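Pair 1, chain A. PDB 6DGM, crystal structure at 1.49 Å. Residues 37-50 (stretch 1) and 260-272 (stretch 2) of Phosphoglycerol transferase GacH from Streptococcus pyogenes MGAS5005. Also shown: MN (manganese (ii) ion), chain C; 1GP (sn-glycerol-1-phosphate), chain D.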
# COMPACT_ATOMS: atom_id res chain seq x y z
N ALA A 37 -17.48 -3.99 4.15
CA ALA A 37 -18.03 -2.81 4.82
C ALA A 37 -18.32 -3.04 6.30
O ALA A 37 -18.69 -2.08 6.99
CB ALA A 37 -19.32 -2.37 4.11
N ASP A 38 -18.17 -4.27 6.80
CA ASP A 38 -18.25 -4.54 8.23
C ASP A 38 -16.91 -4.40 8.93
O ASP A 38 -16.84 -4.55 10.15
CB ASP A 38 -18.79 -5.96 8.48
CG ASP A 38 -20.22 -6.14 8.07
OD1 ASP A 38 -20.99 -5.15 8.05
OD2 ASP A 38 -20.59 -7.29 7.81
N GLN A 39 -15.84 -4.16 8.19
CA GLN A 39 -14.50 -4.04 8.73
C GLN A 39 -14.07 -2.58 8.64
O GLN A 39 -14.27 -1.93 7.61
CB GLN A 39 -13.47 -4.82 7.89
CG GLN A 39 -14.00 -5.99 7.09
CD GLN A 39 -14.18 -7.22 7.94
OE1 GLN A 39 -13.41 -7.48 8.86
NE2 GLN A 39 -15.21 -8.00 7.62
N THR A 40 -13.42 -2.09 9.69
CA THR A 40 -12.65 -0.86 9.58
C THR A 40 -11.26 -1.22 9.08
O THR A 40 -10.65 -2.19 9.53
CB THR A 40 -12.60 -0.15 10.93
OG1 THR A 40 -13.86 0.52 11.11
CG2 THR A 40 -11.45 0.86 11.02
N VAL A 41 -10.79 -0.48 8.09
CA VAL A 41 -9.59 -0.82 7.35
C VAL A 41 -8.66 0.38 7.36
O VAL A 41 -9.11 1.52 7.11
CB VAL A 41 -9.93 -1.25 5.90
CG1 VAL A 41 -8.67 -1.34 5.10
CG2 VAL A 41 -10.68 -2.60 5.93
N ILE A 42 -7.39 0.13 7.67
CA ILE A 42 -6.36 1.16 7.73
C ILE A 42 -5.26 0.77 6.74
O ILE A 42 -4.63 -0.28 6.90
CB ILE A 42 -5.78 1.28 9.15
CG1 ILE A 42 -6.86 1.68 10.15
CG2 ILE A 42 -4.64 2.30 9.14
CD1 ILE A 42 -6.49 1.39 11.61
N TYR A 43 -5.04 1.60 5.73
CA TYR A 43 -3.91 1.44 4.82
C TYR A 43 -2.80 2.34 5.35
O TYR A 43 -2.97 3.56 5.40
CB TYR A 43 -4.26 1.81 3.38
CG TYR A 43 -4.96 0.74 2.58
CD1 TYR A 43 -5.59 -0.34 3.20
CD2 TYR A 43 -5.02 0.81 1.20
CE1 TYR A 43 -6.24 -1.31 2.45
CE2 TYR A 43 -5.66 -0.15 0.45
CZ TYR A 43 -6.27 -1.21 1.07
OH TYR A 43 -6.90 -2.18 0.32
N LEU A 44 -1.70 1.74 5.78
CA LEU A 44 -0.65 2.43 6.52
C LEU A 44 0.62 2.35 5.68
O LEU A 44 1.32 1.33 5.69
CB LEU A 44 -0.46 1.77 7.87
CG LEU A 44 0.21 2.56 9.00
CD1 LEU A 44 1.56 3.10 8.55
CD2 LEU A 44 -0.66 3.69 9.47
N LEU A 45 0.88 3.39 4.90
CA LEU A 45 2.11 3.53 4.14
C LEU A 45 3.16 4.05 5.10
O LEU A 45 3.07 5.19 5.57
CB LEU A 45 1.88 4.48 2.96
CG LEU A 45 3.02 4.63 1.94
CD1 LEU A 45 2.56 5.38 0.69
CD2 LEU A 45 4.26 5.32 2.56
N SER A 46 4.14 3.21 5.42
CA SER A 46 5.20 3.52 6.37
C SER A 46 6.41 3.98 5.56
O SER A 46 7.13 3.17 4.97
CB SER A 46 5.51 2.29 7.22
OG SER A 46 6.47 2.58 8.22
N GLU A 47 6.59 5.30 5.49
CA GLU A 47 7.56 5.91 4.60
C GLU A 47 8.93 5.29 4.75
O GLU A 47 9.50 5.25 5.84
CB GLU A 47 7.61 7.40 4.94
CG GLU A 47 8.67 8.22 4.18
CD GLU A 47 8.54 8.07 2.68
OE1 GLU A 47 9.49 7.55 2.07
OE2 GLU A 47 7.51 8.48 2.13
N SER A 48 9.46 4.82 3.63
CA SER A 48 10.83 4.33 3.52
C SER A 48 11.13 3.12 4.40
O SER A 48 12.30 2.82 4.62
CB SER A 48 11.84 5.45 3.79
OG SER A 48 11.80 6.43 2.77
N LEU A 49 10.13 2.39 4.87
CA LEU A 49 10.40 1.27 5.77
C LEU A 49 10.78 -0.00 5.02
O LEU A 49 10.01 -0.55 4.22
CB LEU A 49 9.20 1.01 6.68
CG LEU A 49 9.48 -0.11 7.69
CD1 LEU A 49 8.92 0.26 9.05
CD2 LEU A 49 8.93 -1.45 7.22
N SER A 50 11.96 -0.54 5.34
CA SER A 50 12.39 -1.78 4.72
C SER A 50 13.54 -2.34 5.55
O SER A 50 14.50 -1.62 5.87
CB SER A 50 12.82 -1.55 3.27
OG SER A 50 12.98 -2.79 2.59
N ASN A 260 -13.48 -2.66 20.30
CA ASN A 260 -14.55 -3.61 19.99
C ASN A 260 -15.15 -3.29 18.62
O ASN A 260 -16.30 -2.86 18.48
CB ASN A 260 -15.61 -3.59 21.08
CG ASN A 260 -16.65 -4.63 20.86
OD1 ASN A 260 -16.41 -5.61 20.16
ND2 ASN A 260 -17.83 -4.44 21.45
N LYS A 261 -14.35 -3.57 17.58
CA LYS A 261 -14.70 -3.37 16.18
C LYS A 261 -13.71 -4.20 15.37
O LYS A 261 -12.51 -4.15 15.69
CB LYS A 261 -14.55 -1.89 15.79
CG LYS A 261 -14.77 -1.60 14.30
CD LYS A 261 -16.25 -1.68 13.91
CE LYS A 261 -16.42 -1.59 12.39
NZ LYS A 261 -17.85 -1.69 11.98
N PRO A 262 -14.14 -4.94 14.35
CA PRO A 262 -13.14 -5.61 13.49
C PRO A 262 -12.33 -4.57 12.72
O PRO A 262 -12.90 -3.74 12.01
CB PRO A 262 -13.98 -6.50 12.56
CG PRO A 262 -15.40 -6.16 12.82
CD PRO A 262 -15.52 -5.36 14.06
N ILE A 263 -11.01 -4.62 12.88
CA ILE A 263 -10.09 -3.66 12.28
C ILE A 263 -8.98 -4.44 11.59
O ILE A 263 -8.39 -5.34 12.19
CB ILE A 263 -9.50 -2.72 13.35
CG1 ILE A 263 -10.59 -1.84 13.97
CG2 ILE A 263 -8.41 -1.85 12.75
CD1 ILE A 263 -10.15 -1.08 15.22
N THR A 264 -8.68 -4.08 10.34
CA THR A 264 -7.55 -4.69 9.62
C THR A 264 -6.63 -3.59 9.13
O THR A 264 -7.09 -2.57 8.63
CB THR A 264 -8.03 -5.60 8.48
OG1 THR A 264 -8.79 -6.69 9.01
CG2 THR A 264 -6.85 -6.20 7.72
N VAL A 265 -5.33 -3.81 9.32
CA VAL A 265 -4.28 -2.88 8.91
C VAL A 265 -3.50 -3.52 7.77
O VAL A 265 -3.03 -4.66 7.88
CB VAL A 265 -3.33 -2.57 10.07
CG1 VAL A 265 -2.21 -1.64 9.61
CG2 VAL A 265 -4.07 -1.97 11.27
N VAL A 266 -3.35 -2.78 6.67
CA VAL A 266 -2.42 -3.12 5.60
C VAL A 266 -1.23 -2.19 5.78
O VAL A 266 -1.34 -0.98 5.58
CB VAL A 266 -3.06 -2.93 4.21
CG1 VAL A 266 -2.06 -3.28 3.12
CG2 VAL A 266 -4.34 -3.77 4.07
N PHE A 267 -0.09 -2.74 6.20
CA PHE A 267 1.09 -1.98 6.58
C PHE A 267 2.19 -2.32 5.59
O PHE A 267 2.47 -3.49 5.35
CB PHE A 267 1.51 -2.43 7.99
CG PHE A 267 2.70 -1.70 8.53
CD1 PHE A 267 3.98 -2.11 8.21
CD2 PHE A 267 2.53 -0.62 9.39
CE1 PHE A 267 5.08 -1.45 8.71
CE2 PHE A 267 3.65 0.05 9.91
CZ PHE A 267 4.92 -0.37 9.56
N TYR A 268 2.86 -1.30 5.05
CA TYR A 268 3.88 -1.57 4.06
C TYR A 268 4.84 -0.39 3.95
O TYR A 268 4.46 0.76 4.14
CB TYR A 268 3.27 -1.86 2.67
CG TYR A 268 2.63 -0.66 2.01
CD1 TYR A 268 1.37 -0.22 2.40
CD2 TYR A 268 3.28 0.03 0.99
CE1 TYR A 268 0.77 0.87 1.80
CE2 TYR A 268 2.69 1.13 0.37
CZ TYR A 268 1.44 1.54 0.78
OH TYR A 268 0.86 2.62 0.15
N GLY A 269 6.10 -0.70 3.64
CA GLY A 269 7.01 0.34 3.22
C GLY A 269 6.84 0.62 1.74
O GLY A 269 6.68 -0.29 0.92
N ASP A 270 6.89 1.91 1.38
CA ASP A 270 6.65 2.28 -0.01
C ASP A 270 7.84 1.97 -0.92
O ASP A 270 7.65 1.63 -2.09
CB ASP A 270 6.20 3.73 -0.14
CG ASP A 270 7.15 4.75 0.52
OD1 ASP A 270 8.01 4.37 1.34
OD2 ASP A 270 7.04 5.95 0.18
N HIS A 271 9.07 2.14 -0.42
CA HIS A 271 10.30 1.92 -1.17
C HIS A 271 11.42 1.93 -0.13
O HIS A 271 11.22 2.35 1.02
CB HIS A 271 10.56 3.05 -2.19
CG HIS A 271 10.41 4.42 -1.60
ND1 HIS A 271 11.37 4.98 -0.77
CD2 HIS A 271 9.39 5.31 -1.65
CE1 HIS A 271 10.94 6.16 -0.35
NE2 HIS A 271 9.75 6.38 -0.87
N LEU A 272 12.59 1.44 -0.54
CA LEU A 272 13.76 1.53 0.32
C LEU A 272 14.17 2.99 0.50
O LEU A 272 13.92 3.82 -0.38
CB LEU A 272 14.93 0.77 -0.30
CG LEU A 272 15.07 -0.70 0.10
CD1 LEU A 272 13.99 -1.58 -0.51
CD2 LEU A 272 16.44 -1.23 -0.24
MN MN C . 8.30 7.58 0.17
C3 1GP D . 5.78 13.91 1.18
O3 1GP D . 4.83 11.72 0.70
C2 1GP D . 5.76 12.72 0.25
O2 1GP D . 4.57 14.67 1.13
C1 1GP D . 7.15 12.11 0.12
O1P 1GP D . 7.20 11.20 -0.98
O2P 1GP D . 9.21 9.52 -0.52
O3P 1GP D . 8.37 10.22 -2.92
O4P 1GP D . 9.60 11.88 -1.43
P 1GP D . 8.65 10.65 -1.46
O HOH W 1 -18.69 -4.34 12.34
O HOH W 2 -11.28 -6.57 10.12

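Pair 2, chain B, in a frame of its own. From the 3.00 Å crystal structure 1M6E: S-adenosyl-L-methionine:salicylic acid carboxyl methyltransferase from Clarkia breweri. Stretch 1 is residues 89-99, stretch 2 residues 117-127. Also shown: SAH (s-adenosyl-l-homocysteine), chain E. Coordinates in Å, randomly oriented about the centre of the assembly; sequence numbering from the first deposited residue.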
# COMPACT_ATOMS: atom_id res chain seq x y z
N SER B 89 -4.51 26.57 3.84
CA SER B 89 -3.46 25.63 3.47
C SER B 89 -4.03 24.77 2.40
O SER B 89 -5.24 24.71 2.23
CB SER B 89 -3.08 24.76 4.65
OG SER B 89 -3.06 25.53 5.84
N PRO B 90 -3.18 24.12 1.61
CA PRO B 90 -3.78 23.28 0.58
C PRO B 90 -3.97 21.94 1.26
O PRO B 90 -3.59 21.79 2.43
CB PRO B 90 -2.70 23.22 -0.49
CG PRO B 90 -1.44 23.22 0.32
CD PRO B 90 -1.74 24.29 1.38
N GLU B 91 -4.57 20.98 0.56
CA GLU B 91 -4.71 19.63 1.10
C GLU B 91 -3.46 18.93 0.59
O GLU B 91 -3.08 19.10 -0.57
CB GLU B 91 -5.95 18.93 0.54
CG GLU B 91 -7.23 19.37 1.19
CD GLU B 91 -8.46 18.75 0.56
OE1 GLU B 91 -8.66 18.95 -0.67
OE2 GLU B 91 -9.22 18.07 1.28
N TYR B 92 -2.80 18.15 1.44
CA TYR B 92 -1.60 17.50 0.96
C TYR B 92 -1.92 16.11 0.47
O TYR B 92 -2.62 15.35 1.16
CB TYR B 92 -0.54 17.45 2.05
CG TYR B 92 -0.19 18.81 2.54
CD1 TYR B 92 -1.01 19.48 3.45
CD2 TYR B 92 0.94 19.46 2.05
CE1 TYR B 92 -0.71 20.78 3.87
CE2 TYR B 92 1.25 20.76 2.45
CZ TYR B 92 0.43 21.41 3.36
OH TYR B 92 0.76 22.69 3.74
N GLN B 93 -1.45 15.78 -0.73
CA GLN B 93 -1.69 14.46 -1.27
C GLN B 93 -0.39 13.75 -1.53
O GLN B 93 0.30 14.01 -2.51
CB GLN B 93 -2.48 14.52 -2.53
CG GLN B 93 -2.79 13.16 -3.05
CD GLN B 93 -3.78 13.26 -4.14
OE1 GLN B 93 -3.63 14.11 -5.02
NE2 GLN B 93 -4.82 12.42 -4.11
N ILE B 94 -0.08 12.82 -0.64
CA ILE B 94 1.15 12.08 -0.66
C ILE B 94 1.19 10.73 -1.36
O ILE B 94 0.27 9.92 -1.27
CB ILE B 94 1.61 11.88 0.76
CG1 ILE B 94 1.66 13.23 1.45
CG2 ILE B 94 2.95 11.18 0.77
CD1 ILE B 94 2.16 13.12 2.86
N PHE B 95 2.29 10.52 -2.06
CA PHE B 95 2.51 9.29 -2.80
C PHE B 95 3.82 8.63 -2.41
O PHE B 95 4.88 9.15 -2.76
CB PHE B 95 2.50 9.60 -4.29
CG PHE B 95 1.15 9.93 -4.81
CD1 PHE B 95 0.78 11.23 -5.06
CD2 PHE B 95 0.20 8.92 -4.97
CE1 PHE B 95 -0.53 11.53 -5.45
CE2 PHE B 95 -1.10 9.20 -5.35
CZ PHE B 95 -1.46 10.51 -5.59
N LEU B 96 3.74 7.51 -1.68
CA LEU B 96 4.92 6.75 -1.25
C LEU B 96 5.11 5.62 -2.25
O LEU B 96 4.26 4.72 -2.35
CB LEU B 96 4.72 6.15 0.13
CG LEU B 96 4.30 7.10 1.24
CD1 LEU B 96 4.10 6.30 2.49
CD2 LEU B 96 5.31 8.22 1.42
N ASN B 97 6.22 5.70 -2.98
CA ASN B 97 6.54 4.73 -4.01
C ASN B 97 7.72 3.82 -3.78
O ASN B 97 8.80 4.22 -3.32
CB ASN B 97 6.76 5.41 -5.36
CG ASN B 97 7.55 4.53 -6.34
OD1 ASN B 97 8.79 4.59 -6.43
ND2 ASN B 97 6.82 3.70 -7.06
N ASP B 98 7.51 2.57 -4.12
CA ASP B 98 8.59 1.66 -4.01
C ASP B 98 8.26 0.46 -4.82
O ASP B 98 7.16 0.39 -5.38
CB ASP B 98 8.86 1.30 -2.57
CG ASP B 98 10.27 0.81 -2.39
OD1 ASP B 98 10.58 -0.24 -2.99
OD2 ASP B 98 11.07 1.48 -1.69
N LEU B 99 9.22 -0.46 -4.93
CA LEU B 99 9.00 -1.65 -5.73
C LEU B 99 7.97 -2.49 -5.03
O LEU B 99 7.78 -2.36 -3.81
CB LEU B 99 10.29 -2.45 -5.91
CG LEU B 99 11.27 -1.75 -6.84
CD1 LEU B 99 12.50 -2.56 -6.95
CD2 LEU B 99 10.63 -1.55 -8.18
N VAL B 117 -3.38 13.43 9.43
CA VAL B 117 -2.17 14.25 9.48
C VAL B 117 -2.52 15.75 9.43
O VAL B 117 -3.61 16.12 8.96
CB VAL B 117 -1.15 13.87 8.34
CG1 VAL B 117 0.20 13.48 8.95
CG2 VAL B 117 -1.67 12.71 7.49
N ASP B 118 -1.62 16.60 9.93
CA ASP B 118 -1.83 18.06 9.98
C ASP B 118 -1.92 18.79 8.63
O ASP B 118 -0.95 18.84 7.86
CB ASP B 118 -0.76 18.72 10.87
CG ASP B 118 -1.05 18.54 12.36
OD1 ASP B 118 -1.15 17.38 12.82
OD2 ASP B 118 -1.17 19.56 13.08
N GLY B 119 -3.09 19.38 8.39
CA GLY B 119 -3.36 20.07 7.14
C GLY B 119 -4.12 19.06 6.30
O GLY B 119 -4.52 19.32 5.16
N VAL B 120 -4.35 17.90 6.92
CA VAL B 120 -5.02 16.74 6.33
C VAL B 120 -4.10 16.21 5.22
O VAL B 120 -3.87 16.87 4.20
CB VAL B 120 -6.46 17.09 5.80
CG1 VAL B 120 -6.43 17.49 4.33
CG2 VAL B 120 -7.41 15.89 6.03
N CYS B 121 -3.54 15.03 5.46
CA CYS B 121 -2.65 14.43 4.49
C CYS B 121 -3.13 13.07 4.03
O CYS B 121 -3.05 12.07 4.74
CB CYS B 121 -1.25 14.29 5.07
SG CYS B 121 -0.76 15.71 6.03
N PHE B 122 -3.63 13.04 2.83
CA PHE B 122 -4.09 11.80 2.29
C PHE B 122 -2.89 10.98 1.78
O PHE B 122 -2.29 11.31 0.75
CB PHE B 122 -5.09 12.15 1.23
CG PHE B 122 -6.16 13.07 1.73
CD1 PHE B 122 -6.28 14.34 1.26
CD2 PHE B 122 -7.05 12.63 2.68
CE1 PHE B 122 -7.29 15.16 1.71
CE2 PHE B 122 -8.06 13.43 3.15
CZ PHE B 122 -8.17 14.70 2.66
N ILE B 123 -2.54 9.92 2.50
CA ILE B 123 -1.41 9.10 2.07
C ILE B 123 -1.78 7.97 1.14
O ILE B 123 -2.79 7.30 1.34
CB ILE B 123 -0.63 8.52 3.24
CG1 ILE B 123 0.08 9.66 3.97
CG2 ILE B 123 0.38 7.49 2.73
CD1 ILE B 123 0.84 9.25 5.18
N ASN B 124 -0.95 7.78 0.13
CA ASN B 124 -1.16 6.75 -0.87
C ASN B 124 0.14 6.03 -1.18
O ASN B 124 1.16 6.69 -1.43
CB ASN B 124 -1.69 7.37 -2.18
CG ASN B 124 -2.94 8.21 -1.98
OD1 ASN B 124 -3.97 7.72 -1.52
ND2 ASN B 124 -2.87 9.49 -2.33
N GLY B 125 0.11 4.70 -1.15
CA GLY B 125 1.27 3.88 -1.51
C GLY B 125 1.17 3.53 -3.00
O GLY B 125 0.14 3.07 -3.44
N VAL B 126 2.21 3.77 -3.78
CA VAL B 126 2.21 3.50 -5.23
C VAL B 126 3.24 2.42 -5.58
O VAL B 126 4.40 2.73 -5.84
CB VAL B 126 2.64 4.74 -5.99
CG1 VAL B 126 2.77 4.43 -7.43
CG2 VAL B 126 1.70 5.86 -5.73
N PRO B 127 2.84 1.15 -5.64
CA PRO B 127 3.90 0.17 -5.97
C PRO B 127 4.37 0.12 -7.45
O PRO B 127 3.55 0.10 -8.36
CB PRO B 127 3.31 -1.15 -5.48
CG PRO B 127 1.85 -0.96 -5.74
CD PRO B 127 1.57 0.47 -5.32
N SAH E . 14.44 6.87 0.83
CA SAH E . 14.90 6.22 2.14
CB SAH E . 15.52 4.82 1.96
CG SAH E . 15.55 4.28 0.59
SD SAH E . 16.31 2.65 0.31
C SAH E . 15.98 7.00 2.89
O SAH E . 16.44 8.07 2.40
OXT SAH E . 16.35 6.44 4.01
C5' SAH E . 15.94 2.58 -1.41
C4' SAH E . 14.52 2.00 -1.85
O4' SAH E . 14.61 2.16 -3.30
C3' SAH E . 14.42 0.44 -1.68
O3' SAH E . 13.30 0.07 -0.68
C2' SAH E . 14.04 -0.07 -3.00
O2' SAH E . 13.11 -1.09 -3.15
C1' SAH E . 13.79 1.30 -3.81
N9 SAH E . 13.97 1.10 -5.23
C8 SAH E . 15.01 0.54 -5.94
N7 SAH E . 14.81 0.50 -7.22
C5 SAH E . 13.57 1.08 -7.36
C6 SAH E . 12.75 1.33 -8.48
N6 SAH E . 13.16 1.00 -9.70
N1 SAH E . 11.51 1.94 -8.32
C2 SAH E . 11.11 2.27 -7.05
N3 SAH E . 11.81 2.06 -5.91
C4 SAH E . 13.04 1.45 -6.13

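Both pairs are two neighbouring parallel strands, and 14 central residues superpose with an RMSD of 0.7 Å. The strand axes diverge by 17° in pair 1 and 27° in pair 2, with the same sign of crossing, and approach to 4.7 and 4.4 Å. The common ladder follows the parallel rule: alternate residues of the first strand donate and accept, straddling one residue of the second. Leu A44 N bonds to Val A266 O at 2.8 Å and Tyr A268 N to Leu A44 O at 3.1 Å; at the matching position, Ile B94 N bonds to Phe B122 O at 3.0 Å and Asn B124 N to Ile B94 O at 2.8 Å. The residues between them offer CA-H...O contacts instead, such as Phe A267 CA to Leu A44 O at 3.4 Å and Phe B95 CA to Asn B124 O at 3.2 Å.

On the face carrying Ile A42, Leu A44, Val A265 and Phe A267, the packing is branched aliphatic against one large ring. Leu A44 CD1 lies 3.9 Å from Phe A267 CD2, and Ile A42 CD1 4.2 Å from Val A265 CG2. Pair 2 moves the ring to the other strand: Tyr B92 takes the place of Ile A42, while Ile B123 takes that of Phe A267. Ile B94, matching Leu A44, sets its CD1 4.2 Å from Ile B123 CG1. At the next position, small Ser A46 sets its CB 3.6 Å from Phe A267 CZ; its counterpart Leu B96 instead reaches the slimmer Ile B123, CD1 to CG2, at 3.9 Å. Bulk on one strand is thus balanced by economy on the other.

Glycines serve this face too. Gly A269 and Gly B125 coincide, but only at Gly A269 would a CB clash, 1.8 Å from Leu A49 O, where the chain turns back after Ser A46. Gly B119, matching Ile A263, leaves room for the Tyr B92 ring: a CB there would sit 2.9 Å from Tyr B92 CE1. Its backbone angles call for glycine in any case.

The opposite face also exchanges its rings. Tyr A43 CE1 packs 3.5 Å from Val A266 CG2; the matching pair is Gln B93 and Phe B122. One step on, Leu A45 lays its CA over the face of the Tyr A268 ring, 4.1 Å from the centroid, whereas Phe B95 brings its ring to Asn B124, CE2 to ND2 3.5 Å.

Toward the C-terminal ends, the shared frame is put to different uses. Glu A47 OE1 and OE2 bind manganese at 2.2 and 2.3 Å, joined by Asp A270 OD2 and His A271 NE2, both at 2.1 Å; acidic side chains converge because the metal lies between them. Asn B97, whose side chain nearly coincides with that of Glu A47, donates from ND2 to Val B126 O at 2.9 Å, and Val B126 replaces Asp A270. Ligand binding passes to the next residue, where Asp B98 OD1 accepts a 2.7 Å hydrogen bond from SAH O2'.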